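Local coordinates for cell division control protein Cdc48 (Mycobacterium smegmatis, PDB 5E7P) that probably binds and hydrolyses ATP as a Cdc48-type AAA ATPase, and carries ADP at two nucleotide sites in this structure, at residues A[55-60]-A[105-110]. Numbering follows the deposited sequence.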
loop_
_atom_site.group_PDB
_atom_site.type_symbol
_atom_site.label_atom_id
_atom_site.label_comp_id
_atom_site.label_asym_id
_atom_site.label_seq_id
_atom_site.Cartn_x
_atom_site.Cartn_y
_atom_site.Cartn_z
ATOM N N TRP A 55 -1.633 10.357 -9.481
ATOM C CA TRP A 55 -2.387 9.409 -8.646
ATOM C C TRP A 55 -2.659 9.873 -7.211
ATOM O O TRP A 55 -3.405 9.223 -6.482
ATOM C CB TRP A 55 -1.773 8.001 -8.643
ATOM C CG TRP A 55 -1.622 7.384 -10.001
ATOM C CD1 TRP A 55 -0.469 6.928 -10.564
ATOM C CD2 TRP A 55 -2.657 7.159 -10.968
ATOM N NE1 TRP A 55 -0.719 6.429 -11.818
ATOM C CE2 TRP A 55 -2.056 6.559 -12.091
ATOM C CE3 TRP A 55 -4.034 7.404 -10.993
ATOM C CZ2 TRP A 55 -2.780 6.200 -13.227
ATOM C CZ3 TRP A 55 -4.751 7.051 -12.122
ATOM C CH2 TRP A 55 -4.123 6.455 -13.223
ATOM N N ASP A 56 -2.066 10.987 -6.800
ATOM C CA ASP A 56 -2.439 11.571 -5.516
ATOM C C ASP A 56 -3.811 12.227 -5.639
ATOM O O ASP A 56 -4.178 12.712 -6.710
ATOM C CB ASP A 56 -1.394 12.578 -5.031
ATOM C CG ASP A 56 -0.141 11.906 -4.498
ATOM O OD1 ASP A 56 -0.197 10.696 -4.190
ATOM O OD2 ASP A 56 0.897 12.591 -4.382
ATOM N N ALA A 57 -4.576 12.219 -4.553
ATOM C CA ALA A 57 -5.906 12.819 -4.567
ATOM C C ALA A 57 -5.824 14.325 -4.385
ATOM O O ALA A 57 -4.926 14.831 -3.712
ATOM C CB ALA A 57 -6.785 12.209 -3.491
ATOM N N VAL A 58 -6.765 15.035 -4.996
ATOM C CA VAL A 58 -6.878 16.475 -4.810
ATOM C C VAL A 58 -8.269 16.849 -4.326
ATOM O O VAL A 58 -9.250 16.172 -4.636
ATOM C CB VAL A 58 -6.588 17.262 -6.109
ATOM C CG1 VAL A 58 -5.097 17.328 -6.373
ATOM C CG2 VAL A 58 -7.335 16.652 -7.289
ATOM N N ALA A 59 -8.347 17.928 -3.559
ATOM C CA ALA A 59 -9.628 18.494 -3.177
ATOM C C ALA A 59 -10.088 19.424 -4.291
ATOM O O ALA A 59 -9.311 20.236 -4.787
ATOM C CB ALA A 59 -9.502 19.249 -1.867
ATOM N N LEU A 60 -11.347 19.288 -4.695
ATOM C CA LEU A 60 -11.923 20.143 -5.727
ATOM C C LEU A 60 -13.097 20.923 -5.152
ATOM O O LEU A 60 -14.074 20.334 -4.684
ATOM C CB LEU A 60 -12.364 19.312 -6.934
ATOM C CG LEU A 60 -11.228 18.734 -7.782
ATOM C CD1 LEU A 60 -11.753 17.704 -8.764
ATOM C CD2 LEU A 60 -10.491 19.844 -8.519
ATOM N N VAL A 105 -5.243 16.907 -0.714
ATOM C CA VAL A 105 -6.132 16.544 0.378
ATOM C C VAL A 105 -5.618 15.291 1.073
ATOM O O VAL A 105 -5.090 14.386 0.431
ATOM C CB VAL A 105 -7.585 16.335 -0.115
ATOM C CG1 VAL A 105 -7.672 15.149 -1.071
ATOM C CG2 VAL A 105 -8.541 16.158 1.061
ATOM N N THR A 106 -5.739 15.258 2.394
ATOM C CA THR A 106 -5.402 14.061 3.145
ATOM C C THR A 106 -6.531 13.048 2.995
ATOM O O THR A 106 -7.696 13.353 3.270
ATOM C CB THR A 106 -5.178 14.365 4.638
ATOM O OG1 THR A 106 -4.135 15.337 4.780
ATOM C CG2 THR A 106 -4.784 13.097 5.383
ATOM N N VAL A 107 -6.185 11.849 2.538
ATOM C CA VAL A 107 -7.171 10.794 2.348
ATOM C C VAL A 107 -6.834 9.584 3.206
ATOM O O VAL A 107 -5.890 8.857 2.915
ATOM C CB VAL A 107 -7.255 10.353 0.875
ATOM C CG1 VAL A 107 -8.400 9.371 0.683
ATOM C CG2 VAL A 107 -7.436 11.556 -0.023
ATOM N N TYR A 108 -7.602 9.377 4.267
ATOM C CA TYR A 108 -7.400 8.223 5.132
ATOM C C TYR A 108 -8.110 7.001 4.570
ATOM O O TYR A 108 -9.050 7.122 3.784
ATOM C CB TYR A 108 -7.918 8.512 6.543
ATOM C CG TYR A 108 -7.123 9.560 7.292
ATOM C CD1 TYR A 108 -5.951 9.223 7.960
ATOM C CD2 TYR A 108 -7.545 10.884 7.332
ATOM C CE1 TYR A 108 -5.221 10.173 8.644
ATOM C CE2 TYR A 108 -6.821 11.840 8.016
ATOM C CZ TYR A 108 -5.658 11.479 8.670
ATOM O OH TYR A 108 -4.928 12.425 9.355
ATOM N N GLY A 109 -7.651 5.820 4.968
ATOM C CA GLY A 109 -8.373 4.601 4.666
ATOM C C GLY A 109 -9.694 4.616 5.414
ATOM O O GLY A 109 -9.729 4.845 6.626
ATOM N N ALA A 110 -10.785 4.388 4.691
ATOM C CA ALA A 110 -12.118 4.399 5.284
ATOM C C ALA A 110 -12.313 3.250 6.262
ATOM O O ALA A 110 -11.984 2.103 5.958
ATOM C CB ALA A 110 -13.176 4.329 4.199
HETATM O O HOH W 1 -2.613 14.808 -1.966
#
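V58 and V105 bring their CA atoms within 5.2 Å where strand 57-61 is met by the chain leaving strand 98-104, its antiparallel neighbour, with no direct hydrogen bond between 55-60 and 105-110. The strand belongs to the double-psi beta-barrel fold of the Cdc48 N-terminal domain. The strand pairing is still present just upstream, where the backbone of A59 bonds to S103. V105 then takes the chain away from the sheet.

V105 carries most of the contact. Its CG1 sits between the backbone N and the carbonyl carbon (chi1 65°), a setting that lays this methyl against the strand backbone. CG1 of V105 lies 3.7 Å from C of V58, and the same methyl is 3.8 Å from N of A59, so it sits on the C–N bond of that peptide. Two alanine methyls border the valine: CB of A57 lies 3.9 Å from CG1 of V105, and CB of A59 is 3.9 Å from CB of V105. The CA–CB bond of V58, between them in sequence, points away from 105-110, and its side chain touches I52 and V102.

V107 adds one branch. CG2, anti to the carbonyl carbon, meets CB of A57 at 3.6 Å, which gives this small methyl two valine partners. The V107 side chain also touches T188 and S190, so V107 lies between A57 of strand 57-61 and strand 188-190, the parallel partner of strand 108-109 in a second sheet.

A water bridges the backbones: it donates to O of A57 at 2.9 Å and, weakly, to O of V105 at 3.5 Å.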